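Local coordinates for protein putative PLP-dependent aminotransferase (Bacillus cereus ATCC 10987, PDB 3JU7) that probably transfers amino groups by means of a pyridoxal phosphate cofactor, as members of the DegT/DnrJ/EryC1 aminotransferase family do, at residues L66-Q71 / A94-L100; D110-M114 / A137-M143; A131-A137 / V156-A162. All blocks are in the same frame, centred on the assembly; numbering follows the deposited sequence.

Contact 3 is the hub: it pairs the parallel segments 131-137 and 156-162 and places Asp-161, whose OD2 is hydrogen-bonded to N1 of the pyridoxal-phosphate-modified lysine at position 191. In contact 1 helix 62-73 lies on one face of that pair, and Leu-100, just past helix 90-97, touches Ala-131 and Ile-132; the centres are about 11 Å apart, and Leu-66 CD1 lies 3.5 Å from Asp-161 OD2. Contact 2 joins the loop that follows strand 130-133 to the earlier loop 110-114; it shares Ala-137 with contact 3, and their centres are about 13 Å apart, with Met-143 CE 3.6 Å from Pro-135 CB. Contacts 1 and 2 do not touch, their nearest atoms being about 9 Å apart.

Contact 1 of 3, residues L66-Q71 / A94-L100; sequences LMAAIQ and AAIWCGL
In the large domain of this fold type I, probable aminotransferase, helix 62-73 packs beside the end of helix 90-97, both running roughly the same way. Met-67 CA lies 4.9 Å from Ala-94 CA, and one turn later Gln-71 CA is 5.6 Å from Cys-98 CA. Small Ala-94 permits this approach: its CB meets Leu-66 CB at 3.6 Å. Met-67, modelled as selenomethionine, starts sideways, but its flexible chain (chi1 m, chi2 t, chi3 p) bends across the seam. Its CG is 3.7 Å from Ala-94 CA, its CE 3.7 Å from Trp-97 CB, and its SE 4.7 Å from the centroid of the five-membered ring of the Trp-97 indole, an oblique Met-aromatic contact. Trp-97 NE1 bonds to Gly-230 O of the second subunit, so the seam borders the dimer interface. A Schellman motif ends helix 90-97: Gly-99 supplies the positive phi, Gly-99 N bonds to Ile-96 O at 3.0 Å and Leu-100 N to Ala-95 O at 2.9 Å. Ile-70 fills the seam, its CG2 reaching Leu-100 CD1 at 3.8 Å and Cys-98 SG at 3.6 Å. Compact Cys-98, chi1 m, points into the neighbouring helix, SG 3.2 Å from Met-67 O.

Contact 2 of 3, residues D110-M114 / A137-M143; sequences DDWYM and ATFGSWM
Two irregular loops that follow parallel strands of the large domain, 101-105 and 130-133, are held side by side, with Tyr-113 CA 6.2 Å from Thr-138 CA. Positive phi at Trp-112, Phe-139 and Gly-140 turns both sharply, glycine suiting it best. An Asx turn shapes the first loop: Asp-111 OD1 accepts from Tyr-113 N at 3.0 Å. The carbonyl of Trp-112 is met by Thr-138, chi1 m, whose OG1 donates to Trp-112 O at 2.8 Å. Ser-141 OG (chi1 p) donates to Thr-138 O at 2.5 Å. Tyr-113 OH lies 2.5 Å from Ser-141 OG and is also hydrogen-bonded with Thr-283 OG1. Gln-281 NE2 bonds to both Asp-111 O and Thr-138 O, stitching the loops together. Around this network lie apolar groups. Met-143 CB, a CH-pi partner, stands over the Tyr-113 ring 3.5 Å from its centroid; Trp-112 CE3 touches Phe-139 CE2 at 3.4 Å, rim to rim with planes at 82°, and both side chains pack on Ile-347 of strand 347-350. Tyrosine suits its place because its ring packs against Met-143 while its OH joins the hydroxyl cluster; the buried carbonyls of this strandless junction rely on threonine, serine and Gln-281 for partners.

Contact 3 of 3, residues A131-A137 / V156-A162; sequences AIVVPYA and VPVVVDA
Valine, isoleucine and proline fill the middle of this pair. On one face Ile-132 CD1 meets Val-159 CG2 at 3.9 Å, against helix 62-73, which rests Ile-70 on Ile-132 and Ala-69 on Val-159. On the other, Val-133 CG2 touches Val-156 CG1 at 3.7 Å, Pro-135 CD touches Val-158 CG1 at 3.6 Å and Pro-135 CG touches Val-160 CG2 at 3.9 Å; Tyr-148 of helix 146-153 packs on Val-133, Pro-135 and Val-158. The branched valines, chi1 t, suit extended backbone. The segments run parallel, their end-to-end directions 32° apart, as the strands of a beta-alpha-beta crossover through helix 146-153 within the fold type I large domain. Val-133 is bridged with Val-158 and Tyr-136 with Asp-161. Val-133 N donates to Pro-157 O at 3.0 Å, Val-159 N to Val-133 O at 3.1 Å, Asp-161 N to Pro-135 O at 2.8 Å and Ala-137 N to Asp-161 O at 2.9 Å. Pro-135, lacking an N-H, interrupts the series, its CD 3.4 Å from Val-159 O. At the polar edge Tyr-136 OH bonds to Phe-139 N, and Asp-161 OD2, hydrogen-bonded to Thr-91 OG1, pairs with the pyridine N1 of the modified lysine at position 191, the characteristic cofactor aspartate of this fold.

Contact 1 of 3, residues L66-Q71 / A94-L100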
ATOM      1  N   LEU A  66      -4.191  -8.885   1.606  1.00 24.35           N
ATOM      2  CA  LEU A  66      -4.928  -9.570   2.647  1.00 23.03           C
ATOM      3  C   LEU A  66      -6.122  -8.712   3.023  1.00 20.74           C
ATOM      4  O   LEU A  66      -7.277  -9.220   3.077  1.00 19.41           O
ATOM      5  CB  LEU A  66      -4.050  -9.916   3.876  1.00 25.05           C
ATOM      6  CG  LEU A  66      -3.271 -11.230   3.749  1.00 29.53           C
ATOM      7  CD1 LEU A  66      -2.122 -11.308   4.752  1.00 26.50           C
ATOM      8  CD2 LEU A  66      -4.214 -12.416   3.929  1.00 24.39           C
HETATM    9  N   MSE A  67      -5.846  -7.429   3.263  1.00 20.90           N
HETATM   10  CA  MSE A  67      -6.875  -6.463   3.686  1.00 21.52           C
HETATM   11  C   MSE A  67      -8.023  -6.367   2.686  1.00 21.90           C
HETATM   12  O   MSE A  67      -9.197  -6.437   3.065  1.00 20.40           O
HETATM   13  CB  MSE A  67      -6.245  -5.086   3.962  1.00 23.44           C
HETATM   14  CG  MSE A  67      -5.402  -5.070   5.263  1.00 17.96           C
HETATM   15 SE   MSE A  67      -4.223  -3.531   5.312  0.75 14.20          SE
HETATM   16  CE  MSE A  67      -5.520  -2.264   5.478  1.00 12.79           C
ATOM     17  N   ALA A  68      -7.677  -6.253   1.408  1.00 22.33           N
ATOM     18  CA  ALA A  68      -8.660  -6.139   0.349  1.00 21.88           C
ATOM     19  C   ALA A  68      -9.548  -7.394   0.346  1.00 24.00           C
ATOM     20  O   ALA A  68     -10.804  -7.303   0.364  1.00 22.68           O
ATOM     21  CB  ALA A  68      -7.974  -6.027  -0.981  1.00 20.79           C
ATOM     22  N   ALA A  69      -8.877  -8.552   0.318  1.00 22.86           N
ATOM     23  CA  ALA A  69      -9.539  -9.858   0.225  1.00 22.85           C
ATOM     24  C   ALA A  69     -10.492 -10.123   1.411  1.00 21.44           C
ATOM     25  O   ALA A  69     -11.634 -10.497   1.208  1.00 24.56           O
ATOM     26  CB  ALA A  69      -8.515 -10.989   0.056  1.00 18.97           C
ATOM     27  N   ILE A  70     -10.035  -9.902   2.620  1.00 20.53           N
ATOM     28  CA  ILE A  70     -10.878 -10.081   3.817  1.00 21.73           C
ATOM     29  C   ILE A  70     -12.076  -9.126   3.806  1.00 23.19           C
ATOM     30  O   ILE A  70     -13.202  -9.546   4.043  1.00 20.21           O
ATOM     31  CB  ILE A  70     -10.043  -9.875   5.105  1.00 19.17           C
ATOM     32  CG1 ILE A  70      -9.091 -11.062   5.298  1.00 22.54           C
ATOM     33  CG2 ILE A  70     -10.934  -9.650   6.364  1.00 18.45           C
ATOM     34  CD1 ILE A  70      -7.861 -10.732   6.085  1.00 18.96           C
ATOM     35  N   GLN A  71     -11.813  -7.845   3.518  1.00 24.94           N
ATOM     36  CA  GLN A  71     -12.873  -6.829   3.402  1.00 23.22           C
ATOM     37  C   GLN A  71     -13.924  -7.262   2.367  1.00 23.66           C
ATOM     38  O   GLN A  71     -15.091  -7.217   2.664  1.00 24.53           O
ATOM     39  CB  GLN A  71     -12.286  -5.455   3.028  1.00 22.09           C
ATOM     40  CG  GLN A  71     -13.342  -4.368   2.876  1.00 23.32           C
ATOM     41  CD  GLN A  71     -14.143  -4.130   4.153  1.00 28.65           C
ATOM     42  OE1 GLN A  71     -13.616  -4.230   5.255  1.00 33.97           O
ATOM     43  NE2 GLN A  71     -15.425  -3.830   3.999  1.00 30.40           N
ATOM     44  N   ALA A  94      -4.099  -7.512   9.266  1.00 20.51           N
ATOM     45  CA  ALA A  94      -4.998  -7.359   8.129  1.00 20.84           C
ATOM     46  C   ALA A  94      -6.464  -7.478   8.607  1.00 23.55           C
ATOM     47  O   ALA A  94      -7.307  -6.675   8.189  1.00 21.31           O
ATOM     48  CB  ALA A  94      -4.677  -8.357   7.070  1.00 17.81           C
ATOM     49  N   ALA A  95      -6.743  -8.416   9.537  1.00 21.67           N
ATOM     50  CA  ALA A  95      -8.114  -8.661   9.998  1.00 20.41           C
ATOM     51  C   ALA A  95      -8.639  -7.480  10.833  1.00 20.93           C
ATOM     52  O   ALA A  95      -9.794  -7.039  10.681  1.00 19.11           O
ATOM     53  CB  ALA A  95      -8.221  -9.983  10.812  1.00 14.97           C
ATOM     54  N   ILE A  96      -7.774  -6.997  11.715  1.00 21.16           N
ATOM     55  CA  ILE A  96      -8.089  -5.913  12.615  1.00 24.40           C
ATOM     56  C   ILE A  96      -8.420  -4.639  11.803  1.00 25.62           C
ATOM     57  O   ILE A  96      -9.330  -3.925  12.159  1.00 25.71           O
ATOM     58  CB  ILE A  96      -6.896  -5.634  13.592  1.00 22.82           C
ATOM     59  CG1 ILE A  96      -6.684  -6.807  14.526  1.00 23.18           C
ATOM     60  CG2 ILE A  96      -7.144  -4.395  14.387  1.00 15.40           C
ATOM     61  CD1 ILE A  96      -5.378  -6.739  15.376  1.00 24.23           C
ATOM     62  N   TRP A  97      -7.695  -4.385  10.711  1.00 26.14           N
ATOM     63  CA  TRP A  97      -7.989  -3.237   9.851  1.00 24.27           C
ATOM     64  C   TRP A  97      -9.354  -3.395   9.145  1.00 24.37           C
ATOM     65  O   TRP A  97      -9.989  -2.398   8.795  1.00 21.42           O
ATOM     66  CB  TRP A  97      -6.891  -3.022   8.798  1.00 24.62           C
ATOM     67  CG  TRP A  97      -5.713  -2.209   9.221  1.00 25.75           C
ATOM     68  CD1 TRP A  97      -4.501  -2.686   9.640  1.00 23.91           C
ATOM     69  CD2 TRP A  97      -5.593  -0.774   9.217  1.00 23.22           C
ATOM     70  NE1 TRP A  97      -3.649  -1.643   9.914  1.00 23.76           N
ATOM     71  CE2 TRP A  97      -4.289  -0.461   9.662  1.00 26.08           C
ATOM     72  CE3 TRP A  97      -6.448   0.264   8.876  1.00 20.97           C
ATOM     73  CZ2 TRP A  97      -3.833   0.850   9.796  1.00 31.01           C
ATOM     74  CZ3 TRP A  97      -5.985   1.573   8.983  1.00 31.05           C
ATOM     75  CH2 TRP A  97      -4.694   1.853   9.454  1.00 29.16           C
ATOM     76  N   CYS A  98      -9.796  -4.638   8.913  1.00 25.76           N
ATOM     77  CA  CYS A  98     -11.134  -4.883   8.358  1.00 23.64           C
ATOM     78  C   CYS A  98     -12.206  -4.874   9.420  1.00 24.43           C
ATOM     79  O   CYS A  98     -13.353  -5.221   9.175  1.00 26.91           O
ATOM     80  CB  CYS A  98     -11.156  -6.188   7.617  1.00 24.56           C
ATOM     81  SG  CYS A  98     -10.147  -6.141   6.103  1.00 25.82           S
ATOM     82  N   GLY A  99     -11.831  -4.520  10.636  1.00 23.74           N
ATOM     83  CA  GLY A  99     -12.785  -4.456  11.713  1.00 23.18           C
ATOM     84  C   GLY A  99     -13.098  -5.785  12.361  1.00 21.43           C
ATOM     85  O   GLY A  99     -14.085  -5.896  13.037  1.00 24.13           O
ATOM     86  N   LEU A 100     -12.267  -6.789  12.184  1.00 21.72           N
ATOM     87  CA  LEU A 100     -12.521  -8.068  12.823  1.00 21.34           C
ATOM     88  C   LEU A 100     -11.578  -8.287  13.971  1.00 25.26           C
ATOM     89  O   LEU A 100     -10.546  -7.622  14.082  1.00 27.42           O
ATOM     90  CB  LEU A 100     -12.341  -9.200  11.845  1.00 22.25           C
ATOM     91  CG  LEU A 100     -13.204  -8.996  10.610  1.00 22.11           C
ATOM     92  CD1 LEU A 100     -12.822 -10.040   9.645  1.00 14.63           C
ATOM     93  CD2 LEU A 100     -14.683  -9.063  11.033  1.00 17.25           C
TER

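Contact 2 of 3, residues D110-M114 / A137-M143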
ATOM      1  N   ASP A 110       3.018 -31.388  13.610  1.00 22.06           N
ATOM      2  CA  ASP A 110       3.907 -31.837  12.530  1.00 23.17           C
ATOM      3  C   ASP A 110       3.940 -30.999  11.261  1.00 24.64           C
ATOM      4  O   ASP A 110       5.025 -30.704  10.751  1.00 23.29           O
ATOM      5  CB  ASP A 110       3.623 -33.301  12.171  1.00 25.45           C
ATOM      6  CG  ASP A 110       2.156 -33.576  11.861  1.00 24.37           C
ATOM      7  OD1 ASP A 110       1.304 -32.645  11.853  1.00 34.37           O
ATOM      8  OD2 ASP A 110       1.871 -34.753  11.636  1.00 27.51           O
ATOM      9  N   ASP A 111       2.773 -30.621  10.731  1.00 26.60           N
ATOM     10  CA  ASP A 111       2.731 -29.826   9.490  1.00 25.64           C
ATOM     11  C   ASP A 111       2.634 -28.325   9.747  1.00 24.81           C
ATOM     12  O   ASP A 111       2.827 -27.540   8.837  1.00 23.67           O
ATOM     13  CB  ASP A 111       1.657 -30.323   8.493  1.00 26.20           C
ATOM     14  CG  ASP A 111       0.224 -30.252   9.022  1.00 28.16           C
ATOM     15  OD1 ASP A 111      -0.119 -29.362   9.833  1.00 31.11           O
ATOM     16  OD2 ASP A 111      -0.582 -31.116   8.596  1.00 36.79           O
ATOM     17  N   TRP A 112       2.338 -27.973  11.000  1.00 23.63           N
ATOM     18  CA  TRP A 112       2.267 -26.601  11.514  1.00 22.58           C
ATOM     19  C   TRP A 112       1.223 -25.739  10.847  1.00 23.02           C
ATOM     20  O   TRP A 112       1.315 -24.518  10.862  1.00 23.39           O
ATOM     21  CB  TRP A 112       3.628 -25.922  11.469  1.00 23.59           C
ATOM     22  CG  TRP A 112       4.724 -26.795  11.969  1.00 25.94           C
ATOM     23  CD1 TRP A 112       4.623 -27.774  12.913  1.00 23.14           C
ATOM     24  CD2 TRP A 112       6.095 -26.761  11.566  1.00 23.76           C
ATOM     25  NE1 TRP A 112       5.844 -28.366  13.112  1.00 24.96           N
ATOM     26  CE2 TRP A 112       6.768 -27.762  12.297  1.00 28.97           C
ATOM     27  CE3 TRP A 112       6.820 -25.993  10.645  1.00 24.16           C
ATOM     28  CZ2 TRP A 112       8.141 -28.016  12.137  1.00 26.63           C
ATOM     29  CZ3 TRP A 112       8.166 -26.235  10.491  1.00 24.78           C
ATOM     30  CH2 TRP A 112       8.817 -27.249  11.236  1.00 26.22           C
ATOM     31  N   TYR A 113       0.228 -26.379  10.252  1.00 22.23           N
ATOM     32  CA  TYR A 113      -0.939 -25.666   9.788  1.00 23.67           C
ATOM     33  C   TYR A 113      -2.031 -25.691  10.877  1.00 22.46           C
ATOM     34  O   TYR A 113      -2.012 -26.516  11.804  1.00 21.44           O
ATOM     35  CB  TYR A 113      -1.509 -26.279   8.503  1.00 21.76           C
ATOM     36  CG  TYR A 113      -0.518 -26.618   7.433  1.00 19.15           C
ATOM     37  CD1 TYR A 113       0.403 -25.688   6.989  1.00 18.83           C
ATOM     38  CD2 TYR A 113      -0.568 -27.844   6.788  1.00 18.48           C
ATOM     39  CE1 TYR A 113       1.294 -25.993   5.963  1.00 21.34           C
ATOM     40  CE2 TYR A 113       0.318 -28.166   5.775  1.00 23.29           C
ATOM     41  CZ  TYR A 113       1.256 -27.240   5.358  1.00 23.22           C
ATOM     42  OH  TYR A 113       2.121 -27.557   4.316  1.00 24.95           O
HETATM   43  N   MSE A 114      -2.987 -24.790  10.719  1.00 22.13           N
HETATM   44  CA  MSE A 114      -4.186 -24.747  11.538  1.00 25.27           C
HETATM   45  C   MSE A 114      -4.802 -26.154  11.536  1.00 26.92           C
HETATM   46  O   MSE A 114      -4.940 -26.789  10.477  1.00 27.73           O
HETATM   47  CB  MSE A 114      -5.128 -23.631  11.007  1.00 24.31           C
HETATM   48  CG  MSE A 114      -6.326 -23.394  11.856  1.00 29.34           C
HETATM   49 SE   MSE A 114      -7.118 -21.695  11.622  0.75 14.11          SE
HETATM   50  CE  MSE A 114      -7.212 -21.808   9.641  1.00 14.78           C
ATOM     51  N   ALA A 137      -0.346 -20.907   4.810  1.00 23.05           N
ATOM     52  CA  ALA A 137       0.350 -22.058   4.242  1.00 22.35           C
ATOM     53  C   ALA A 137       1.805 -21.995   4.740  1.00 24.68           C
ATOM     54  O   ALA A 137       2.749 -21.648   4.008  1.00 25.44           O
ATOM     55  CB  ALA A 137       0.260 -22.043   2.726  1.00 21.13           C
ATOM     56  N   THR A 138       1.950 -22.352   6.009  1.00 22.19           N
ATOM     57  CA  THR A 138       3.176 -22.153   6.778  1.00 24.22           C
ATOM     58  C   THR A 138       4.446 -22.484   6.020  1.00 23.43           C
ATOM     59  O   THR A 138       4.593 -23.592   5.479  1.00 23.40           O
ATOM     60  CB  THR A 138       3.126 -23.011   8.078  1.00 24.52           C
ATOM     61  OG1 THR A 138       1.901 -22.732   8.742  1.00 21.58           O
ATOM     62  CG2 THR A 138       4.318 -22.753   8.996  1.00 19.16           C
ATOM     63  N   PHE A 139       5.328 -21.485   5.993  1.00 21.81           N
ATOM     64  CA  PHE A 139       6.684 -21.569   5.424  1.00 21.61           C
ATOM     65  C   PHE A 139       6.716 -21.964   3.938  1.00 21.90           C
ATOM     66  O   PHE A 139       7.624 -22.655   3.483  1.00 21.64           O
ATOM     67  CB  PHE A 139       7.570 -22.469   6.278  1.00 20.33           C
ATOM     68  CG  PHE A 139       7.625 -22.086   7.781  1.00 24.16           C
ATOM     69  CD1 PHE A 139       7.708 -20.781   8.193  1.00 18.80           C
ATOM     70  CD2 PHE A 139       7.684 -23.071   8.749  1.00 24.70           C
ATOM     71  CE1 PHE A 139       7.806 -20.453   9.538  1.00 30.18           C
ATOM     72  CE2 PHE A 139       7.789 -22.757  10.078  1.00 27.98           C
ATOM     73  CZ  PHE A 139       7.847 -21.441  10.477  1.00 26.74           C
ATOM     74  N   GLY A 140       5.724 -21.504   3.183  1.00 21.70           N
ATOM     75  CA  GLY A 140       5.717 -21.678   1.713  1.00 21.53           C
ATOM     76  C   GLY A 140       5.498 -23.126   1.327  1.00 22.25           C
ATOM     77  O   GLY A 140       6.072 -23.633   0.393  1.00 26.41           O
ATOM     78  N   SER A 141       4.627 -23.803   2.047  1.00 24.43           N
ATOM     79  CA  SER A 141       4.496 -25.231   1.902  1.00 24.50           C
ATOM     80  C   SER A 141       3.150 -25.575   1.323  1.00 23.99           C
ATOM     81  O   SER A 141       2.275 -24.707   1.135  1.00 23.78           O
ATOM     82  CB  SER A 141       4.684 -25.901   3.268  1.00 25.31           C
ATOM     83  OG  SER A 141       3.651 -25.530   4.142  1.00 27.56           O
ATOM     84  N   TRP A 142       2.983 -26.857   1.058  1.00 23.50           N
ATOM     85  CA  TRP A 142       1.803 -27.332   0.399  1.00 23.97           C
ATOM     86  C   TRP A 142       0.733 -27.730   1.395  1.00 22.65           C
ATOM     87  O   TRP A 142       0.567 -28.900   1.708  1.00 22.96           O
ATOM     88  CB  TRP A 142       2.182 -28.493  -0.482  1.00 24.07           C
ATOM     89  CG  TRP A 142       1.196 -28.833  -1.481  1.00 26.99           C
ATOM     90  CD1 TRP A 142       0.209 -29.766  -1.376  1.00 24.62           C
ATOM     91  CD2 TRP A 142       1.122 -28.299  -2.804  1.00 28.45           C
ATOM     92  NE1 TRP A 142      -0.478 -29.840  -2.553  1.00 26.20           N
ATOM     93  CE2 TRP A 142       0.049 -28.948  -3.448  1.00 25.30           C
ATOM     94  CE3 TRP A 142       1.866 -27.340  -3.509  1.00 21.91           C
ATOM     95  CZ2 TRP A 142      -0.329 -28.650  -4.756  1.00 24.27           C
ATOM     96  CZ3 TRP A 142       1.498 -27.036  -4.805  1.00 23.61           C
ATOM     97  CH2 TRP A 142       0.398 -27.690  -5.425  1.00 20.89           C
HETATM   98  N   MSE A 143       0.029 -26.726   1.903  1.00 24.53           N
HETATM   99  CA  MSE A 143      -1.136 -26.929   2.773  1.00 23.20           C
HETATM  100  C   MSE A 143      -2.312 -27.221   1.879  1.00 24.58           C
HETATM  101  O   MSE A 143      -2.779 -26.353   1.134  1.00 24.92           O
HETATM  102  CB  MSE A 143      -1.418 -25.693   3.591  1.00 23.27           C
HETATM  103  CG  MSE A 143      -2.624 -25.821   4.498  1.00 22.56           C
HETATM  104 SE   MSE A 143      -2.916 -24.167   5.429  0.75 18.93          SE
HETATM  105  CE  MSE A 143      -3.602 -23.056   3.966  1.00 21.71           C
TER

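Contact 3 of 3, residues A131-A137 / V156-A162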
ATOM      1  N   ALA A 131     -16.677 -14.471  10.757  1.00 23.29           N
ATOM      2  CA  ALA A 131     -16.746 -13.596   9.606  1.00 22.94           C
ATOM      3  C   ALA A 131     -15.928 -14.173   8.462  1.00 22.30           C
ATOM      4  O   ALA A 131     -16.268 -13.967   7.290  1.00 20.94           O
ATOM      5  CB  ALA A 131     -16.239 -12.205   9.933  1.00 20.63           C
ATOM      6  N   ILE A 132     -14.836 -14.842   8.814  1.00 23.24           N
ATOM      7  CA  ILE A 132     -13.881 -15.347   7.822  1.00 24.03           C
ATOM      8  C   ILE A 132     -12.873 -16.312   8.448  1.00 22.27           C
ATOM      9  O   ILE A 132     -12.637 -16.300   9.655  1.00 21.70           O
ATOM     10  CB  ILE A 132     -13.152 -14.158   7.127  1.00 25.10           C
ATOM     11  CG1 ILE A 132     -12.528 -14.582   5.787  1.00 26.11           C
ATOM     12  CG2 ILE A 132     -12.211 -13.437   8.098  1.00 16.44           C
ATOM     13  CD1 ILE A 132     -12.268 -13.422   4.859  1.00 19.81           C
ATOM     14  N   VAL A 133     -12.314 -17.166   7.612  1.00 20.98           N
ATOM     15  CA  VAL A 133     -11.266 -18.076   7.994  1.00 20.28           C
ATOM     16  C   VAL A 133     -10.036 -17.749   7.141  1.00 21.74           C
ATOM     17  O   VAL A 133     -10.133 -17.642   5.914  1.00 20.65           O
ATOM     18  CB  VAL A 133     -11.704 -19.558   7.771  1.00 21.88           C
ATOM     19  CG1 VAL A 133     -10.528 -20.487   7.933  1.00 13.84           C
ATOM     20  CG2 VAL A 133     -12.891 -19.931   8.718  1.00 12.67           C
ATOM     21  N   VAL A 134      -8.885 -17.609   7.790  1.00 21.50           N
ATOM     22  CA  VAL A 134      -7.667 -17.167   7.117  1.00 21.67           C
ATOM     23  C   VAL A 134      -6.529 -18.108   7.516  1.00 21.94           C
ATOM     24  O   VAL A 134      -5.787 -17.837   8.465  1.00 20.06           O
ATOM     25  CB  VAL A 134      -7.352 -15.697   7.479  1.00 20.71           C
ATOM     26  CG1 VAL A 134      -6.147 -15.143   6.671  1.00 18.13           C
ATOM     27  CG2 VAL A 134      -8.596 -14.834   7.273  1.00 14.46           C
ATOM     28  N   PRO A 135      -6.402 -19.232   6.807  1.00 21.77           N
ATOM     29  CA  PRO A 135      -5.275 -20.113   7.096  1.00 24.67           C
ATOM     30  C   PRO A 135      -3.988 -19.560   6.495  1.00 25.19           C
ATOM     31  O   PRO A 135      -4.021 -18.747   5.536  1.00 26.82           O
ATOM     32  CB  PRO A 135      -5.673 -21.436   6.421  1.00 24.52           C
ATOM     33  CG  PRO A 135      -6.566 -21.030   5.330  1.00 24.54           C
ATOM     34  CD  PRO A 135      -7.249 -19.765   5.722  1.00 23.18           C
ATOM     35  N   TYR A 136      -2.869 -19.974   7.085  1.00 24.14           N
ATOM     36  CA  TYR A 136      -1.533 -19.660   6.549  1.00 22.84           C
ATOM     37  C   TYR A 136      -0.820 -20.922   6.046  1.00 22.25           C
ATOM     38  O   TYR A 136      -0.715 -21.899   6.761  1.00 20.02           O
ATOM     39  CB  TYR A 136      -0.745 -18.980   7.645  1.00 22.81           C
ATOM     40  CG  TYR A 136       0.735 -18.873   7.433  1.00 24.25           C
ATOM     41  CD1 TYR A 136       1.265 -18.463   6.230  1.00 25.98           C
ATOM     42  CD2 TYR A 136       1.610 -19.125   8.479  1.00 20.77           C
ATOM     43  CE1 TYR A 136       2.646 -18.351   6.062  1.00 24.37           C
ATOM     44  CE2 TYR A 136       2.985 -19.014   8.313  1.00 24.12           C
ATOM     45  CZ  TYR A 136       3.503 -18.635   7.112  1.00 25.85           C
ATOM     46  OH  TYR A 136       4.890 -18.560   6.952  1.00 30.79           O
ATOM     47  N   ALA A 137      -0.346 -20.907   4.810  1.00 23.05           N
ATOM     48  CA  ALA A 137       0.350 -22.058   4.242  1.00 22.35           C
ATOM     49  C   ALA A 137       1.805 -21.995   4.740  1.00 24.68           C
ATOM     50  O   ALA A 137       2.749 -21.648   4.008  1.00 25.44           O
ATOM     51  CB  ALA A 137       0.260 -22.043   2.726  1.00 21.13           C
ATOM     52  N   VAL A 156     -18.775 -20.512   4.195  1.00 26.99           N
ATOM     53  CA  VAL A 156     -17.747 -19.897   5.059  1.00 27.00           C
ATOM     54  C   VAL A 156     -16.542 -19.425   4.209  1.00 27.04           C
ATOM     55  O   VAL A 156     -15.811 -20.251   3.638  1.00 26.76           O
ATOM     56  CB  VAL A 156     -17.270 -20.862   6.160  1.00 25.47           C
ATOM     57  CG1 VAL A 156     -16.102 -20.279   6.891  1.00 23.81           C
ATOM     58  CG2 VAL A 156     -18.408 -21.177   7.131  1.00 20.14           C
ATOM     59  N   PRO A 157     -16.337 -18.100   4.120  1.00 25.28           N
ATOM     60  CA  PRO A 157     -15.279 -17.544   3.290  1.00 24.22           C
ATOM     61  C   PRO A 157     -13.865 -17.816   3.803  1.00 21.74           C
ATOM     62  O   PRO A 157     -13.595 -17.685   4.983  1.00 21.00           O
ATOM     63  CB  PRO A 157     -15.554 -16.013   3.313  1.00 25.03           C
ATOM     64  CG  PRO A 157     -16.412 -15.769   4.428  1.00 24.99           C
ATOM     65  CD  PRO A 157     -17.147 -17.043   4.752  1.00 25.80           C
ATOM     66  N   VAL A 158     -12.971 -18.155   2.878  1.00 20.28           N
ATOM     67  CA  VAL A 158     -11.579 -18.447   3.186  1.00 19.70           C
ATOM     68  C   VAL A 158     -10.651 -17.624   2.303  1.00 20.89           C
ATOM     69  O   VAL A 158     -10.823 -17.558   1.083  1.00 20.71           O
ATOM     70  CB  VAL A 158     -11.260 -19.900   2.908  1.00 20.33           C
ATOM     71  CG1 VAL A 158      -9.775 -20.147   3.165  1.00 15.58           C
ATOM     72  CG2 VAL A 158     -12.237 -20.823   3.679  1.00 16.35           C
ATOM     73  N   VAL A 159      -9.704 -16.959   2.944  1.00 22.07           N
ATOM     74  CA  VAL A 159      -8.668 -16.233   2.269  1.00 20.23           C
ATOM     75  C   VAL A 159      -7.399 -16.825   2.843  1.00 21.81           C
ATOM     76  O   VAL A 159      -7.123 -16.737   4.082  1.00 21.67           O
ATOM     77  CB  VAL A 159      -8.717 -14.711   2.532  1.00 23.42           C
ATOM     78  CG1 VAL A 159      -7.404 -14.083   2.086  1.00 17.21           C
ATOM     79  CG2 VAL A 159      -9.932 -14.041   1.839  1.00 19.04           C
ATOM     80  N   VAL A 160      -6.618 -17.410   1.945  1.00 20.62           N
ATOM     81  CA  VAL A 160      -5.392 -18.135   2.333  1.00 22.84           C
ATOM     82  C   VAL A 160      -4.182 -17.221   2.234  1.00 23.60           C
ATOM     83  O   VAL A 160      -3.909 -16.669   1.145  1.00 24.02           O
ATOM     84  CB  VAL A 160      -5.166 -19.346   1.421  1.00 19.79           C
ATOM     85  CG1 VAL A 160      -3.803 -20.006   1.713  1.00 18.12           C
ATOM     86  CG2 VAL A 160      -6.341 -20.336   1.547  1.00 23.50           C
ATOM     87  N   ASP A 161      -3.519 -17.000   3.375  1.00 23.96           N
ATOM     88  CA  ASP A 161      -2.211 -16.335   3.408  1.00 23.33           C
ATOM     89  C   ASP A 161      -1.117 -17.329   2.990  1.00 22.69           C
ATOM     90  O   ASP A 161      -0.696 -18.180   3.755  1.00 26.41           O
ATOM     91  CB  ASP A 161      -1.922 -15.766   4.802  1.00 21.32           C
ATOM     92  CG  ASP A 161      -0.633 -14.952   4.868  1.00 26.34           C
ATOM     93  OD1 ASP A 161       0.253 -15.120   4.004  1.00 26.71           O
ATOM     94  OD2 ASP A 161      -0.478 -14.159   5.827  1.00 32.35           O
ATOM     95  N   ALA A 162      -0.668 -17.190   1.757  1.00 23.37           N
ATOM     96  CA  ALA A 162       0.406 -17.972   1.190  1.00 21.78           C
ATOM     97  C   ALA A 162       1.526 -16.999   0.819  1.00 22.19           C
ATOM     98  O   ALA A 162       2.160 -17.146  -0.218  1.00 23.69           O
ATOM     99  CB  ALA A 162      -0.106 -18.739  -0.057  1.00 20.91           C
TER